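Local coordinates for protein lysozyme (Enterobacteria phage P1, PDB 1XJU) that cleaves the beta-1,4 bonds of host peptidoglycan to lyse the infected cell and is captured here in its secreted, inactive form, at residues 51-56 / 84-89; 91-96 / 126-131. All blocks are in the same frame, centred on the assembly; numbering follows the deposited sequence.

Interaction 1 (51-56 / 84-89); sequences ADWEKN and AAFNMG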
ATOM      1  N   ALA A  51     -18.512   3.108   3.951  1.00  9.79           N
ATOM      2  CA  ALA A  51     -18.885   2.246   5.046  1.00 10.66           C
ATOM      3  C   ALA A  51     -17.722   1.322   5.428  1.00 11.07           C
ATOM      4  O   ALA A  51     -17.601   0.962   6.595  1.00 12.86           O
ATOM      5  CB  ALA A  51     -20.074   1.407   4.645  1.00 10.92           C
ATOM      6  N   ASP A  52     -16.929   0.917   4.437  1.00 10.07           N
ATOM      7  CA  ASP A  52     -15.851  -0.035   4.677  1.00 10.55           C
ATOM      8  C   ASP A  52     -14.498   0.587   4.923  1.00 10.33           C
ATOM      9  O   ASP A  52     -13.509  -0.138   5.108  1.00 10.40           O
ATOM     10  CB  ASP A  52     -15.789  -0.970   3.488  1.00 12.31           C
ATOM     11  CG  ASP A  52     -16.995  -1.898   3.479  1.00 16.24           C
ATOM     12  OD1 ASP A  52     -17.149  -2.647   2.513  1.00 18.04           O
ATOM     13  OD2 ASP A  52     -17.779  -1.962   4.443  1.00 19.85           O
ATOM     14  N   TRP A  53     -14.417   1.881   4.983  1.00  9.01           N
ATOM     15  CA  TRP A  53     -13.135   2.582   4.982  1.00  8.89           C
ATOM     16  C   TRP A  53     -12.300   2.160   6.205  1.00  9.75           C
ATOM     17  O   TRP A  53     -11.137   1.749   6.065  1.00  9.73           O
ATOM     18  CB  TRP A  53     -13.391   4.075   4.990  1.00  9.60           C
ATOM     19  CG  TRP A  53     -12.176   4.898   4.755  1.00  8.83           C
ATOM     20  CD1 TRP A  53     -11.316   5.476   5.643  1.00  9.63           C
ATOM     21  CD2 TRP A  53     -11.654   5.220   3.469  1.00  8.52           C
ATOM     22  NE1 TRP A  53     -10.298   6.132   4.999  1.00  9.41           N
ATOM     23  CE2 TRP A  53     -10.489   6.027   3.657  1.00  8.93           C
ATOM     24  CE3 TRP A  53     -12.089   4.976   2.146  1.00  9.07           C
ATOM     25  CZ2 TRP A  53      -9.771   6.555   2.587  1.00  9.05           C
ATOM     26  CZ3 TRP A  53     -11.392   5.507   1.113  1.00  9.15           C
ATOM     27  CH2 TRP A  53     -10.221   6.275   1.326  1.00  8.86           C
ATOM     28  N   GLU A  54     -12.891   2.273   7.405  1.00 10.77           N
ATOM     29  CA  GLU A  54     -12.160   1.913   8.628  1.00 12.66           C
ATOM     30  C   GLU A  54     -11.810   0.456   8.691  1.00 12.98           C
ATOM     31  O   GLU A  54     -10.705   0.106   9.138  1.00 14.37           O
ATOM     32  CB  GLU A  54     -12.960   2.325   9.869  1.00 16.05           C
ATOM     33  CG  GLU A  54     -12.982   3.808  10.005  1.00 18.83           C
ATOM     34  CD  GLU A  54     -11.579   4.353  10.239  1.00 22.99           C
ATOM     35  OE1 GLU A  54     -10.764   3.670  10.896  1.00 22.70           O
ATOM     36  OE2 GLU A  54     -11.300   5.398   9.709  1.00 21.88           O
ATOM     37  N   LYS A  55     -12.709  -0.409   8.233  1.00 13.84           N
ATOM     38  CA  LYS A  55     -12.428  -1.827   8.163  1.00 14.97           C
ATOM     39  C   LYS A  55     -11.224  -2.052   7.271  1.00 11.75           C
ATOM     40  O   LYS A  55     -10.350  -2.898   7.589  1.00 13.17           O
ATOM     41  CB  LYS A  55     -13.672  -2.574   7.614  1.00 18.60           C
ATOM     42  CG  LYS A  55     -13.463  -4.061   7.135  1.00 21.80           C
ATOM     43  CD  LYS A  55     -14.555  -4.600   6.135  1.00 24.28           C
ATOM     44  CE  LYS A  55     -14.370  -6.107   5.802  1.00 27.97           C
ATOM     45  NZ  LYS A  55     -15.063  -7.027   6.748  1.00 27.94           N
ATOM     46  N   ASN A  56     -11.147  -1.317   6.182  1.00 11.21           N
ATOM     47  CA  ASN A  56     -10.039  -1.516   5.268  1.00  9.95           C
ATOM     48  C   ASN A  56      -8.725  -1.015   5.844  1.00  8.98           C
ATOM     49  O   ASN A  56      -7.676  -1.620   5.587  1.00  9.57           O
ATOM     50  CB  ASN A  56     -10.344  -0.929   3.890  1.00 10.48           C
ATOM     51  CG  ASN A  56     -11.261  -1.819   3.071  1.00 11.64           C
ATOM     52  OD1 ASN A  56     -11.127  -3.041   3.082  1.00 14.11           O
ATOM     53  ND2 ASN A  56     -12.150  -1.205   2.285  1.00 12.71           N
ATOM     54  N   ALA A  84       0.486   2.022   2.337  1.00  7.13           N
ATOM     55  CA  ALA A  84       0.763   1.298   1.115  1.00  7.37           C
ATOM     56  C   ALA A  84      -0.141   0.081   0.999  1.00  7.04           C
ATOM     57  O   ALA A  84      -0.672  -0.200  -0.099  1.00  7.72           O
ATOM     58  CB  ALA A  84       2.232   0.895   1.073  1.00  7.59           C
ATOM     59  N   ALA A  85      -0.334  -0.651   2.075  1.00  6.80           N
ATOM     60  CA  ALA A  85      -1.177  -1.837   2.056  1.00  6.93           C
ATOM     61  C   ALA A  85      -2.642  -1.447   1.790  1.00  7.47           C
ATOM     62  O   ALA A  85      -3.357  -2.168   1.105  1.00  7.98           O
ATOM     63  CB  ALA A  85      -1.042  -2.613   3.335  1.00  8.02           C
ATOM     64  N   PHE A  86      -3.097  -0.341   2.335  1.00  7.37           N
ATOM     65  CA  PHE A  86      -4.457   0.139   2.102  1.00  7.71           C
ATOM     66  C   PHE A  86      -4.647   0.405   0.620  1.00  7.29           C
ATOM     67  O   PHE A  86      -5.673   0.060   0.023  1.00  7.82           O
ATOM     68  CB  PHE A  86      -4.706   1.392   2.916  1.00  8.11           C
ATOM     69  CG  PHE A  86      -6.052   2.006   2.710  1.00  8.06           C
ATOM     70  CD1 PHE A  86      -6.252   2.971   1.766  1.00  7.95           C
ATOM     71  CD2 PHE A  86      -7.133   1.612   3.506  1.00  8.85           C
ATOM     72  CE1 PHE A  86      -7.497   3.550   1.569  1.00  8.34           C
ATOM     73  CE2 PHE A  86      -8.381   2.218   3.342  1.00  9.42           C
ATOM     74  CZ  PHE A  86      -8.546   3.190   2.350  1.00  8.57           C
ATOM     75  N   ASN A  87      -3.675   1.062   0.007  1.00  7.21           N
ATOM     76  CA  ASN A  87      -3.794   1.536  -1.373  1.00  8.10           C
ATOM     77  C   ASN A  87      -3.568   0.417  -2.367  1.00  8.06           C
ATOM     78  O   ASN A  87      -4.212   0.412  -3.423  1.00  9.92           O
ATOM     79  CB  ASN A  87      -2.758   2.658  -1.542  1.00  8.51           C
ATOM     80  CG  ASN A  87      -2.925   3.559  -2.706  1.00 11.14           C
ATOM     81  OD1 ASN A  87      -1.875   4.084  -3.185  1.00 10.19           O
ATOM     82  ND2 ASN A  87      -4.200   3.938  -3.067  1.00 12.63           N
ATOM     83  N   MET A  88      -2.651  -0.519  -2.068  1.00  8.34           N
ATOM     84  CA  MET A  88      -2.183  -1.514  -3.032  1.00  9.10           C
ATOM     85  C   MET A  88      -2.620  -2.931  -2.728  1.00  9.63           C
ATOM     86  O   MET A  88      -2.627  -3.758  -3.648  1.00 10.53           O
ATOM     87  CB  MET A  88      -0.659  -1.494  -3.111  1.00 10.09           C
ATOM     88  CG  MET A  88      -0.089  -0.115  -3.453  1.00 10.52           C
ATOM     89  SD  MET A  88      -0.771   0.629  -4.948  1.00 11.32           S
ATOM     90  CE  MET A  88       0.234  -0.244  -6.172  1.00 13.17           C
ATOM     91  N   GLY A  89      -3.026  -3.220  -1.509  1.00  8.93           N
ATOM     92  CA  GLY A  89      -3.399  -4.561  -1.103  1.00  9.95           C
ATOM     93  C   GLY A  89      -2.219  -5.344  -0.593  1.00  9.09           C
ATOM     94  O   GLY A  89      -1.057  -5.157  -1.010  1.00 10.27           O
TER
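F86 of helix 75-88 reaches across to W53 and N56 of helix 46-67. Its CG stands anti to the backbone N (chi1 178°), and this carries the ring from CB out to the other helix. Along one side of the ring, F86 CD2 lies 3.9 Å from N56 C. The next atom, F86 CE2, meets N56 CB at 3.7 Å. At the tip, F86 CZ sits 3.5 Å above the plane of the W53 indole, offset toward the rim of the ring system. The atom nearest F86 CZ is W53 CZ2, at 3.6 Å. F86 CE1 touches the same part of the indole, 3.9 Å from W53 CH2. The two rings form an edge-to-face, T-shaped pair. The F86 ring and the six-membered ring of W53 have centroids 4.8 Å apart and planes at 62°. P24 touches both aromatic side chains, and A13 and C16 of helix 13-18 also touch W53. No hydrogen bond crosses between 51-56 and 84-89. The contact is apolar and buried, joining two helices of the phage lysozyme domain. Its chemistry implies cohesion by dispersion, with the weakly positive C-H edge of F86 probably drawn to the pi face of W53.

Interaction 2 (91-96 / 126-131); sequences NSLRTY and PDFVNS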
ATOM      1  N   ASN A  91      -1.470  -8.661  -0.855  1.00 11.68           N
ATOM      2  CA  ASN A  91      -0.823  -9.600  -1.750  1.00 13.25           C
ATOM      3  C   ASN A  91       0.187  -8.896  -2.631  1.00 12.15           C
ATOM      4  O   ASN A  91       1.265  -9.441  -2.874  1.00 12.43           O
ATOM      5  CB  ASN A  91      -1.846 -10.336  -2.627  1.00 15.91           C
ATOM      6  CG  ASN A  91      -2.666 -11.370  -1.854  1.00 19.17           C
ATOM      7  OD1 ASN A  91      -2.255 -11.889  -0.811  1.00 21.90           O
ATOM      8  ND2 ASN A  91      -3.849 -11.681  -2.383  1.00 22.50           N
ATOM      9  N   SER A  92      -0.143  -7.706  -3.135  1.00 12.36           N
ATOM     10  CA  SER A  92       0.765  -6.961  -3.989  1.00 12.75           C
ATOM     11  C   SER A  92       2.057  -6.561  -3.301  1.00 11.01           C
ATOM     12  O   SER A  92       3.058  -6.392  -3.994  1.00 12.45           O
ATOM     13  CB  SER A  92       0.084  -5.720  -4.565  1.00 14.94           C
ATOM     14  OG  SER A  92      -0.942  -6.081  -5.501  1.00 19.84           O
ATOM     15  N   LEU A  93       2.039  -6.384  -1.992  1.00 10.09           N
ATOM     16  CA  LEU A  93       3.248  -6.034  -1.265  1.00  9.90           C
ATOM     17  C   LEU A  93       4.079  -7.247  -0.898  1.00  9.80           C
ATOM     18  O   LEU A  93       5.260  -7.097  -0.562  1.00 10.27           O
ATOM     19  CB  LEU A  93       2.920  -5.251  -0.019  1.00  9.31           C
ATOM     20  CG  LEU A  93       2.296  -3.901  -0.219  1.00 10.65           C
ATOM     21  CD1 LEU A  93       2.051  -3.198   1.112  1.00 11.59           C
ATOM     22  CD2 LEU A  93       3.136  -3.042  -1.169  1.00 12.84           C
ATOM     23  N   ARG A  94       3.474  -8.437  -0.948  1.00  9.74           N
ATOM     24  CA  ARG A  94       4.139  -9.694  -0.541  1.00 10.51           C
ATOM     25  C   ARG A  94       4.901 -10.381  -1.667  1.00 11.16           C
ATOM     26  O   ARG A  94       5.989 -10.937  -1.449  1.00 11.16           O
ATOM     27  CB  ARG A  94       3.129 -10.639   0.092  1.00 10.30           C
ATOM     28  CG  ARG A  94       2.577 -10.175   1.409  1.00 11.24           C
ATOM     29  CD  ARG A  94       1.487 -11.046   1.958  1.00 13.64           C
ATOM     30  NE  ARG A  94       2.065 -12.340   2.361  1.00 16.84           N
ATOM     31  CZ  ARG A  94       1.362 -13.370   2.797  1.00 19.09           C
ATOM     32  NH1 ARG A  94       0.055 -13.289   2.834  1.00 18.85           N
ATOM     33  NH2 ARG A  94       1.972 -14.494   3.160  1.00 19.00           N
ATOM     34  N   THR A  95       4.306 -10.421  -2.851  1.00 10.85           N
ATOM     35  CA  THR A  95       4.910 -11.036  -4.011  1.00 11.42           C
ATOM     36  C   THR A  95       4.636 -10.249  -5.241  1.00 11.41           C
ATOM     37  O   THR A  95       3.736  -9.408  -5.304  1.00 11.76           O
ATOM     38  CB  THR A  95       4.399 -12.499  -4.229  1.00 14.42           C
ATOM     39  OG1 THR A  95       3.006 -12.478  -4.560  1.00 15.74           O
ATOM     40  CG2 THR A  95       4.615 -13.417  -3.011  1.00 14.58           C
ATOM     41  N   TYR A  96       5.398 -10.578  -6.281  1.00 11.68           N
ATOM     42  CA  TYR A  96       5.133 -10.059  -7.609  1.00 12.04           C
ATOM     43  C   TYR A  96       5.470 -11.143  -8.613  1.00 12.31           C
ATOM     44  O   TYR A  96       6.217 -12.068  -8.327  1.00 12.92           O
ATOM     45  CB  TYR A  96       5.946  -8.783  -7.915  1.00 13.34           C
ATOM     46  CG  TYR A  96       7.413  -9.022  -8.227  1.00 13.67           C
ATOM     47  CD1 TYR A  96       8.335  -9.145  -7.199  1.00 13.89           C
ATOM     48  CD2 TYR A  96       7.882  -9.092  -9.531  1.00 14.42           C
ATOM     49  CE1 TYR A  96       9.664  -9.392  -7.455  1.00 14.31           C
ATOM     50  CE2 TYR A  96       9.243  -9.305  -9.790  1.00 15.17           C
ATOM     51  CZ  TYR A  96      10.117  -9.440  -8.755  1.00 15.01           C
ATOM     52  OH  TYR A  96      11.431  -9.671  -9.066  1.00 16.90           O
ATOM     53  N   PRO A 126       8.802   2.789  -3.341  1.00 10.89           N
ATOM     54  CA  PRO A 126       8.587   3.169  -4.746  1.00 12.39           C
ATOM     55  C   PRO A 126       8.698   2.025  -5.729  1.00 11.20           C
ATOM     56  O   PRO A 126       8.592   2.286  -6.977  1.00 13.28           O
ATOM     57  CB  PRO A 126       9.626   4.300  -4.986  1.00 13.10           C
ATOM     58  CG  PRO A 126       9.898   4.782  -3.577  1.00 12.51           C
ATOM     59  CD  PRO A 126       9.931   3.538  -2.740  1.00 11.38           C
ATOM     60  N   ASP A 127       8.787   0.786  -5.321  1.00 11.76           N
ATOM     61  CA  ASP A 127       8.703  -0.364  -6.214  1.00 13.14           C
ATOM     62  C   ASP A 127       7.252  -0.653  -6.601  1.00 13.99           C
ATOM     63  O   ASP A 127       7.018  -1.560  -7.444  1.00 17.88           O
ATOM     64  CB  ASP A 127       9.232  -1.668  -5.597  1.00 12.86           C
ATOM     65  CG  ASP A 127      10.700  -1.637  -5.307  1.00 13.12           C
ATOM     66  OD1 ASP A 127      11.392  -0.694  -5.819  1.00 16.18           O
ATOM     67  OD2 ASP A 127      11.176  -2.584  -4.692  1.00 13.03           O
ATOM     68  N   PHE A 128       6.283   0.037  -6.003  1.00 12.22           N
ATOM     69  CA  PHE A 128       4.869  -0.297  -6.231  1.00 11.88           C
ATOM     70  C   PHE A 128       4.111   0.874  -6.819  1.00 11.48           C
ATOM     71  O   PHE A 128       3.426   1.594  -6.104  1.00 11.22           O
ATOM     72  CB  PHE A 128       4.228  -0.791  -4.918  1.00 12.02           C
ATOM     73  CG  PHE A 128       4.967  -1.963  -4.339  1.00 12.00           C
ATOM     74  CD1 PHE A 128       6.041  -1.757  -3.474  1.00 11.98           C
ATOM     75  CD2 PHE A 128       4.721  -3.255  -4.791  1.00 11.98           C
ATOM     76  CE1 PHE A 128       6.817  -2.843  -3.094  1.00 11.38           C
ATOM     77  CE2 PHE A 128       5.466  -4.304  -4.394  1.00 12.86           C
ATOM     78  CZ  PHE A 128       6.521  -4.087  -3.550  1.00 12.96           C
ATOM     79  N   VAL A 129       4.277   1.091  -8.108  1.00 11.83           N
ATOM     80  CA  VAL A 129       3.733   2.252  -8.763  1.00 12.73           C
ATOM     81  C   VAL A 129       2.879   1.902  -9.963  1.00 13.44           C
ATOM     82  O   VAL A 129       2.520   2.804 -10.749  1.00 14.61           O
ATOM     83  CB  VAL A 129       4.866   3.264  -9.150  1.00 14.60           C
ATOM     84  CG1 VAL A 129       5.558   3.736  -7.901  1.00 14.56           C
ATOM     85  CG2 VAL A 129       5.829   2.645 -10.156  1.00 16.92           C
ATOM     86  N   ASN A 130       2.482   0.634 -10.068  1.00 12.48           N
ATOM     87  CA  ASN A 130       1.705   0.137 -11.206  1.00 13.12           C
ATOM     88  C   ASN A 130       0.278  -0.187 -10.807  1.00 12.73           C
ATOM     89  O   ASN A 130       0.011  -0.610  -9.672  1.00 13.61           O
ATOM     90  CB  ASN A 130       2.300  -1.162 -11.733  1.00 15.17           C
ATOM     91  CG  ASN A 130       3.572  -0.985 -12.518  1.00 16.86           C
ATOM     92  OD1 ASN A 130       4.042   0.123 -12.744  1.00 18.55           O
ATOM     93  ND2 ASN A 130       4.153  -2.119 -12.907  1.00 20.33           N
ATOM     94  N   SER A 131      -0.638   0.002 -11.756  1.00 12.89           N
ATOM     95  CA  SER A 131      -1.987  -0.559 -11.620  1.00 14.49           C
ATOM     96  C   SER A 131      -2.297  -1.319 -12.858  1.00 14.25           C
ATOM     97  O   SER A 131      -2.184  -0.766 -13.939  1.00 15.26           O
ATOM     98  CB  SER A 131      -3.030   0.543 -11.435  1.00 15.81           C
ATOM     99  OG  SER A 131      -4.361  -0.004 -11.359  1.00 17.88           O
TER
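N91 O receives two backbone N-H groups, R94 N at 3.1 Å and T95 N at 3.2 Å, and so closes the last turn of the helix that presents S92 and L93 to F128. T95 then leaves the helix and begins strand 95-98. F128 comes from the loop between helix 118-123 and strand 130-131, which packs here on the end of helix 90-94, away from the active site. Its CG stands beside the backbone N, anti to the carbonyl carbon (chi1 -56°), and the ring lies against the helix. One methyl of L93, CD2, rests over the centre of a ring face. This is a CH-pi contact, with L93 CD2 3.8 Å from the centroid of the F128 ring and 10° off its normal. The carbonyl of S92 approaches the same ring obliquely, with S92 O 3.2 Å from F128 CE2. L93 also touches F68 and, on helix 75-88, A84 and A85. The backbone of F128 is held separately, since F128 O accepts a hydrogen bond from R143. Dispersion with the L93 methyl does most to hold the ring, without any hydrogen bond between the segments, and the bent approach of S92 O can add at most a weak attraction.

The centres of interactions 1 and 2 are about 15 Å apart, on opposite sides of the chain's centre. Helix 75-88 and the following helix 90-94 connect them. The two also touch directly: M88 CE lies 3.5 Å from N130 O, and L93 CD1 lies 3.6 Å from A85 N. R143 of helix 137-151 is a shared partner, bonded to N87 OD1 and to F128 O. Only interaction 1 is near the active site. The W53 side chain is about 6 Å from that of the active-site residue C23 and about 7 Å from that of E14, probably also catalytic. In this inactive form C23 is tied to C16 in a disulfide. Interaction 2 lies away from these residues.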